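Putative drug/sodium antiporter (Escherichia coli, PDB 4Z3N) is a MATE-family transporter that probably exports the genotoxin colibactin or its precursor across the cell membrane by cation-coupled antiport. Local coordinates at residues 321-334 and 450-464. Sequence-based numbering, arbitrary orientation.
With OLC ((2R)-2,3-dihydroxypropyl (9Z)-octadec-9-enoate), chain F; CAC (cacodylate ion), chain I.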
# COMPACT_ATOMS: atom_id res chain seq x y z
N TRP A 321 -2.54 20.24 10.71
CA TRP A 321 -1.46 20.22 11.68
C TRP A 321 -0.58 21.42 11.47
O TRP A 321 -0.22 22.11 12.43
CB TRP A 321 -0.66 18.93 11.56
CG TRP A 321 0.55 18.88 12.43
CD1 TRP A 321 1.83 19.21 12.08
CD2 TRP A 321 0.61 18.43 13.78
NE1 TRP A 321 2.68 19.01 13.15
CE2 TRP A 321 1.95 18.53 14.21
CE3 TRP A 321 -0.35 17.95 14.68
CZ2 TRP A 321 2.36 18.17 15.49
CZ3 TRP A 321 0.06 17.60 15.96
CH2 TRP A 321 1.40 17.71 16.34
N GLY A 322 -0.23 21.67 10.21
CA GLY A 322 0.56 22.84 9.84
C GLY A 322 -0.12 24.16 10.18
O GLY A 322 0.52 25.12 10.60
N HIS A 323 -1.44 24.20 10.00
CA HIS A 323 -2.26 25.36 10.31
C HIS A 323 -2.44 25.53 11.82
O HIS A 323 -3.03 26.51 12.25
CB HIS A 323 -3.61 25.21 9.62
CG HIS A 323 -4.39 26.49 9.51
ND1 HIS A 323 -5.04 27.07 10.58
CD2 HIS A 323 -4.65 27.28 8.44
CE1 HIS A 323 -5.65 28.16 10.18
NE2 HIS A 323 -5.44 28.32 8.88
N GLY A 324 -1.95 24.58 12.61
CA GLY A 324 -2.02 24.70 14.06
C GLY A 324 -3.27 24.15 14.73
O GLY A 324 -3.40 24.24 15.94
N ASN A 325 -4.18 23.53 13.98
CA ASN A 325 -5.41 23.06 14.60
C ASN A 325 -5.34 21.56 14.91
O ASN A 325 -5.69 20.73 14.07
CB ASN A 325 -6.59 23.36 13.65
CG ASN A 325 -7.97 23.19 14.30
OD1 ASN A 325 -8.15 22.45 15.29
ND2 ASN A 325 -8.97 23.86 13.71
N VAL A 326 -5.00 21.25 16.16
CA VAL A 326 -4.73 19.88 16.59
C VAL A 326 -6.01 19.09 16.85
O VAL A 326 -6.07 17.90 16.58
CB VAL A 326 -3.90 19.86 17.89
CG1 VAL A 326 -3.70 18.41 18.36
CG2 VAL A 326 -2.59 20.57 17.70
N THR A 327 -7.00 19.78 17.39
CA THR A 327 -8.32 19.24 17.68
C THR A 327 -8.97 18.68 16.42
O THR A 327 -9.53 17.57 16.41
CB THR A 327 -9.22 20.34 18.30
OG1 THR A 327 -9.05 20.34 19.72
CG2 THR A 327 -10.67 20.12 17.98
N ARG A 328 -8.87 19.46 15.34
CA ARG A 328 -9.45 19.09 14.08
C ARG A 328 -8.74 17.86 13.50
O ARG A 328 -9.38 17.03 12.84
CB ARG A 328 -9.40 20.27 13.12
CG ARG A 328 -10.11 20.02 11.80
CD ARG A 328 -10.43 21.30 11.03
NE ARG A 328 -10.98 21.01 9.71
CZ ARG A 328 -12.26 20.77 9.47
NH1 ARG A 328 -13.13 20.77 10.46
NH2 ARG A 328 -12.67 20.51 8.23
N THR A 329 -7.43 17.73 13.74
CA THR A 329 -6.68 16.58 13.24
C THR A 329 -7.16 15.33 13.98
O THR A 329 -7.29 14.26 13.39
CB THR A 329 -5.12 16.73 13.38
OG1 THR A 329 -4.72 16.67 14.76
CG2 THR A 329 -4.63 18.04 12.77
N LEU A 330 -7.45 15.48 15.27
CA LEU A 330 -8.01 14.40 16.07
C LEU A 330 -9.42 14.03 15.61
O LEU A 330 -9.75 12.84 15.52
CB LEU A 330 -8.03 14.78 17.55
CG LEU A 330 -6.72 14.70 18.32
CD1 LEU A 330 -6.99 14.83 19.83
CD2 LEU A 330 -5.99 13.39 18.00
N ASN A 331 -10.24 15.04 15.33
CA ASN A 331 -11.57 14.80 14.77
C ASN A 331 -11.49 14.17 13.41
O ASN A 331 -12.36 13.38 13.04
CB ASN A 331 -12.39 16.09 14.65
CG ASN A 331 -12.65 16.76 15.98
OD1 ASN A 331 -12.97 16.10 16.97
ND2 ASN A 331 -12.51 18.07 15.99
N ALA A 332 -10.47 14.56 12.65
CA ALA A 332 -10.25 14.03 11.31
C ALA A 332 -9.95 12.54 11.37
O ALA A 332 -10.53 11.75 10.59
CB ALA A 332 -9.13 14.78 10.61
N TYR A 333 -9.08 12.14 12.29
CA TYR A 333 -8.79 10.72 12.49
C TYR A 333 -10.05 9.89 12.80
O TYR A 333 -10.30 8.87 12.15
CB TYR A 333 -7.77 10.53 13.59
CG TYR A 333 -7.71 9.11 14.08
CD1 TYR A 333 -6.96 8.15 13.42
CD2 TYR A 333 -8.42 8.73 15.22
CE1 TYR A 333 -6.94 6.86 13.86
CE2 TYR A 333 -8.39 7.44 15.67
CZ TYR A 333 -7.65 6.50 14.98
OH TYR A 333 -7.63 5.21 15.45
N TRP A 334 -10.84 10.32 13.78
CA TRP A 334 -12.07 9.58 14.14
C TRP A 334 -13.18 9.66 13.09
O TRP A 334 -14.01 8.76 13.03
CB TRP A 334 -12.61 10.04 15.50
CG TRP A 334 -11.72 9.69 16.64
CD1 TRP A 334 -10.93 10.54 17.35
CD2 TRP A 334 -11.50 8.38 17.21
NE1 TRP A 334 -10.24 9.85 18.32
CE2 TRP A 334 -10.57 8.53 18.26
CE3 TRP A 334 -12.01 7.11 16.93
CZ2 TRP A 334 -10.13 7.45 19.04
CZ3 TRP A 334 -11.57 6.03 17.71
CH2 TRP A 334 -10.64 6.22 18.75
N ALA A 450 -4.21 2.38 19.61
CA ALA A 450 -4.64 3.54 18.84
C ALA A 450 -5.66 4.41 19.59
O ALA A 450 -5.46 5.61 19.71
CB ALA A 450 -5.23 3.10 17.49
N TRP A 451 -6.73 3.78 20.07
CA TRP A 451 -7.77 4.45 20.86
C TRP A 451 -7.22 5.24 22.07
O TRP A 451 -7.71 6.33 22.38
CB TRP A 451 -8.79 3.40 21.33
CG TRP A 451 -9.93 3.93 22.17
CD1 TRP A 451 -10.47 5.18 22.13
CD2 TRP A 451 -10.65 3.22 23.19
NE1 TRP A 451 -11.48 5.30 23.05
CE2 TRP A 451 -11.61 4.11 23.72
CE3 TRP A 451 -10.58 1.92 23.71
CZ2 TRP A 451 -12.50 3.74 24.73
CZ3 TRP A 451 -11.46 1.55 24.72
CH2 TRP A 451 -12.41 2.46 25.22
N ARG A 452 -6.21 4.70 22.75
CA ARG A 452 -5.62 5.39 23.89
C ARG A 452 -4.71 6.54 23.50
O ARG A 452 -4.69 7.57 24.19
CB ARG A 452 -4.83 4.40 24.75
CG ARG A 452 -5.74 3.33 25.34
CD ARG A 452 -5.03 2.52 26.41
NE ARG A 452 -5.93 1.56 27.05
CZ ARG A 452 -5.56 0.73 28.02
NH1 ARG A 452 -4.30 0.74 28.45
NH2 ARG A 452 -6.45 -0.10 28.54
N LEU A 453 -3.96 6.38 22.42
CA LEU A 453 -3.02 7.40 21.99
C LEU A 453 -3.67 8.54 21.22
O LEU A 453 -3.09 9.60 21.09
CB LEU A 453 -1.91 6.79 21.13
CG LEU A 453 -0.88 5.84 21.73
CD1 LEU A 453 0.05 5.30 20.64
CD2 LEU A 453 -0.10 6.47 22.86
N LEU A 454 -4.87 8.36 20.67
CA LEU A 454 -5.34 9.44 19.83
C LEU A 454 -6.33 10.27 20.60
O LEU A 454 -7.53 10.03 20.65
CB LEU A 454 -5.97 8.90 18.53
CG LEU A 454 -5.06 8.74 17.29
CD1 LEU A 454 -4.65 10.10 16.73
CD2 LEU A 454 -3.82 7.85 17.53
N ARG A 455 -5.83 11.37 21.11
CA ARG A 455 -6.59 12.19 22.01
C ARG A 455 -5.66 13.32 22.41
O ARG A 455 -4.44 13.21 22.23
CB ARG A 455 -7.10 11.38 23.22
CG ARG A 455 -6.04 10.66 24.00
CD ARG A 455 -6.58 10.15 25.33
NE ARG A 455 -7.07 8.76 25.27
CZ ARG A 455 -8.35 8.40 25.20
NH1 ARG A 455 -9.32 9.31 25.19
NH2 ARG A 455 -8.67 7.11 25.16
N LEU A 456 -6.23 14.41 22.91
CA LEU A 456 -5.41 15.50 23.43
C LEU A 456 -4.49 15.01 24.53
O LEU A 456 -4.90 14.25 25.40
CB LEU A 456 -6.28 16.63 23.96
CG LEU A 456 -6.90 17.45 22.85
CD1 LEU A 456 -7.98 18.37 23.41
CD2 LEU A 456 -5.75 18.20 22.16
N SER A 457 -3.25 15.45 24.46
CA SER A 457 -2.25 15.22 25.49
C SER A 457 -1.34 16.42 25.51
O SER A 457 -1.25 17.14 24.52
CB SER A 457 -1.47 13.95 25.23
OG SER A 457 -0.56 14.15 24.16
N PRO A 458 -0.67 16.67 26.65
CA PRO A 458 0.33 17.74 26.69
C PRO A 458 1.37 17.60 25.57
O PRO A 458 1.60 18.55 24.82
CB PRO A 458 0.98 17.56 28.06
CG PRO A 458 -0.10 16.95 28.91
CD PRO A 458 -1.01 16.17 28.00
N ARG A 459 1.92 16.40 25.42
CA ARG A 459 2.97 16.13 24.44
C ARG A 459 2.52 16.41 23.01
O ARG A 459 3.23 17.05 22.22
CB ARG A 459 3.44 14.69 24.55
CG ARG A 459 4.49 14.31 23.54
CD ARG A 459 4.48 12.83 23.37
NE ARG A 459 5.59 12.18 24.04
CZ ARG A 459 5.77 10.86 24.07
NH1 ARG A 459 4.90 10.06 23.47
NH2 ARG A 459 6.81 10.34 24.70
N LEU A 460 1.33 15.91 22.67
CA LEU A 460 0.77 16.16 21.34
C LEU A 460 0.64 17.67 21.04
O LEU A 460 0.97 18.12 19.95
CB LEU A 460 -0.58 15.46 21.19
CG LEU A 460 -1.09 15.68 19.79
CD1 LEU A 460 -0.23 14.93 18.76
CD2 LEU A 460 -2.58 15.35 19.68
N LEU A 461 0.16 18.44 22.02
CA LEU A 461 0.11 19.91 21.93
C LEU A 461 1.51 20.57 21.92
O LEU A 461 1.76 21.47 21.14
CB LEU A 461 -0.71 20.48 23.08
CG LEU A 461 -2.22 20.21 23.01
CD1 LEU A 461 -2.89 21.05 24.07
CD2 LEU A 461 -2.80 20.52 21.64
N ARG A 462 2.42 20.11 22.77
CA ARG A 462 3.80 20.57 22.63
C ARG A 462 4.38 20.30 21.23
O ARG A 462 5.08 21.16 20.68
CB ARG A 462 4.70 19.93 23.67
CG ARG A 462 5.97 20.72 23.83
CD ARG A 462 7.18 19.87 24.02
NE ARG A 462 6.94 18.69 24.83
CZ ARG A 462 7.53 17.52 24.59
NH1 ARG A 462 8.37 17.42 23.56
NH2 ARG A 462 7.28 16.46 25.35
N TRP A 463 4.11 19.13 20.66
CA TRP A 463 4.65 18.77 19.33
C TRP A 463 4.25 19.76 18.24
O TRP A 463 5.06 20.11 17.38
CB TRP A 463 4.18 17.37 18.92
CG TRP A 463 4.95 16.24 19.50
CD1 TRP A 463 6.09 16.32 20.23
CD2 TRP A 463 4.63 14.86 19.39
NE1 TRP A 463 6.50 15.06 20.59
CE2 TRP A 463 5.62 14.14 20.09
CE3 TRP A 463 3.60 14.15 18.77
CZ2 TRP A 463 5.62 12.74 20.18
CZ3 TRP A 463 3.60 12.76 18.87
CH2 TRP A 463 4.60 12.07 19.56
N ASN A 464 3.00 20.20 18.29
CA ASN A 464 2.47 21.22 17.40
C ASN A 464 3.04 22.64 17.64
O ASN A 464 3.23 23.41 16.69
CB ASN A 464 0.96 21.25 17.49
CG ASN A 464 0.32 21.92 16.30
OD1 ASN A 464 -0.26 22.99 16.42
ND2 ASN A 464 0.46 21.30 15.13
C18 OLC F . -11.42 -4.26 21.02
C10 OLC F . -14.44 4.75 20.81
C9 OLC F . -14.89 5.98 20.47
C17 OLC F . -10.83 -2.86 20.91
C11 OLC F . -13.81 3.83 19.77
C8 OLC F . -13.91 7.14 20.46
C16 OLC F . -11.89 -1.87 20.44
C12 OLC F . -12.79 2.92 20.43
C7 OLC F . -14.63 8.48 20.42
C15 OLC F . -11.31 -0.50 20.15
C13 OLC F . -12.76 1.54 19.78
C6 OLC F . -13.80 9.50 21.16
C14 OLC F . -12.18 0.57 20.79
AS CAC I . 9.75 14.30 22.84
O1 CAC I . 8.62 14.58 24.01
O2 CAC I . 9.10 13.08 21.74
C1 CAC I . 10.16 15.91 21.84
C2 CAC I . 11.37 13.63 23.64
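Trp321 and Asn464 join two helix-loop-helix connections at one end of the helical bundle of this MATE-family transporter. Helix 286-322 ends in a Schellman motif at Gly324, and Asn325 caps helix 326-358. Opposite them, helix 432-453 turns into the last modelled helix, 458-467, which Ser457 caps. The segments 326-334 and 458-464 of these helices cross at 118°.

One hydrogen bond links the segments. Asn464 ND2 donates to Trp321 O over 2.9 Å, nearly straight at 161°. Gly324 N reaches the same oxygen from the opposite face of its plane, so the bond ties helix 458-467 to the Schellman turn.

The amide of Asn464 also stands steeply on the indole face of Trp321, with ND2 over the ring centre, 3.1 Å above the plane. With chi1 at 174°, the indole CG is anti to the backbone N, and the ring's far rim meets Leu460 CD1 and Trp463 CB.

Apolar packing fills the middle. Val326 places CG1 against Leu460 CD2 at 3.5 Å and turns CG2 to Asn464 and Leu461. Leu330 sets CD1 against the backbone between Arg455 and Leu456, while its CD2 meets Leu454 CD1.

Aromatic contacts close the other end. Leu454 CG sits over the face of Tyr333, 3.9 Å from the ring centroid, and Tyr333 OH is hydrogen-bonded to Ile388 O. Trp334 and Trp451 meet rim to rim with perpendicular planes. The oleoyl chain of a bound monoolein runs along both indoles, and its C12 lies 3.5 Å from Trp451 CG.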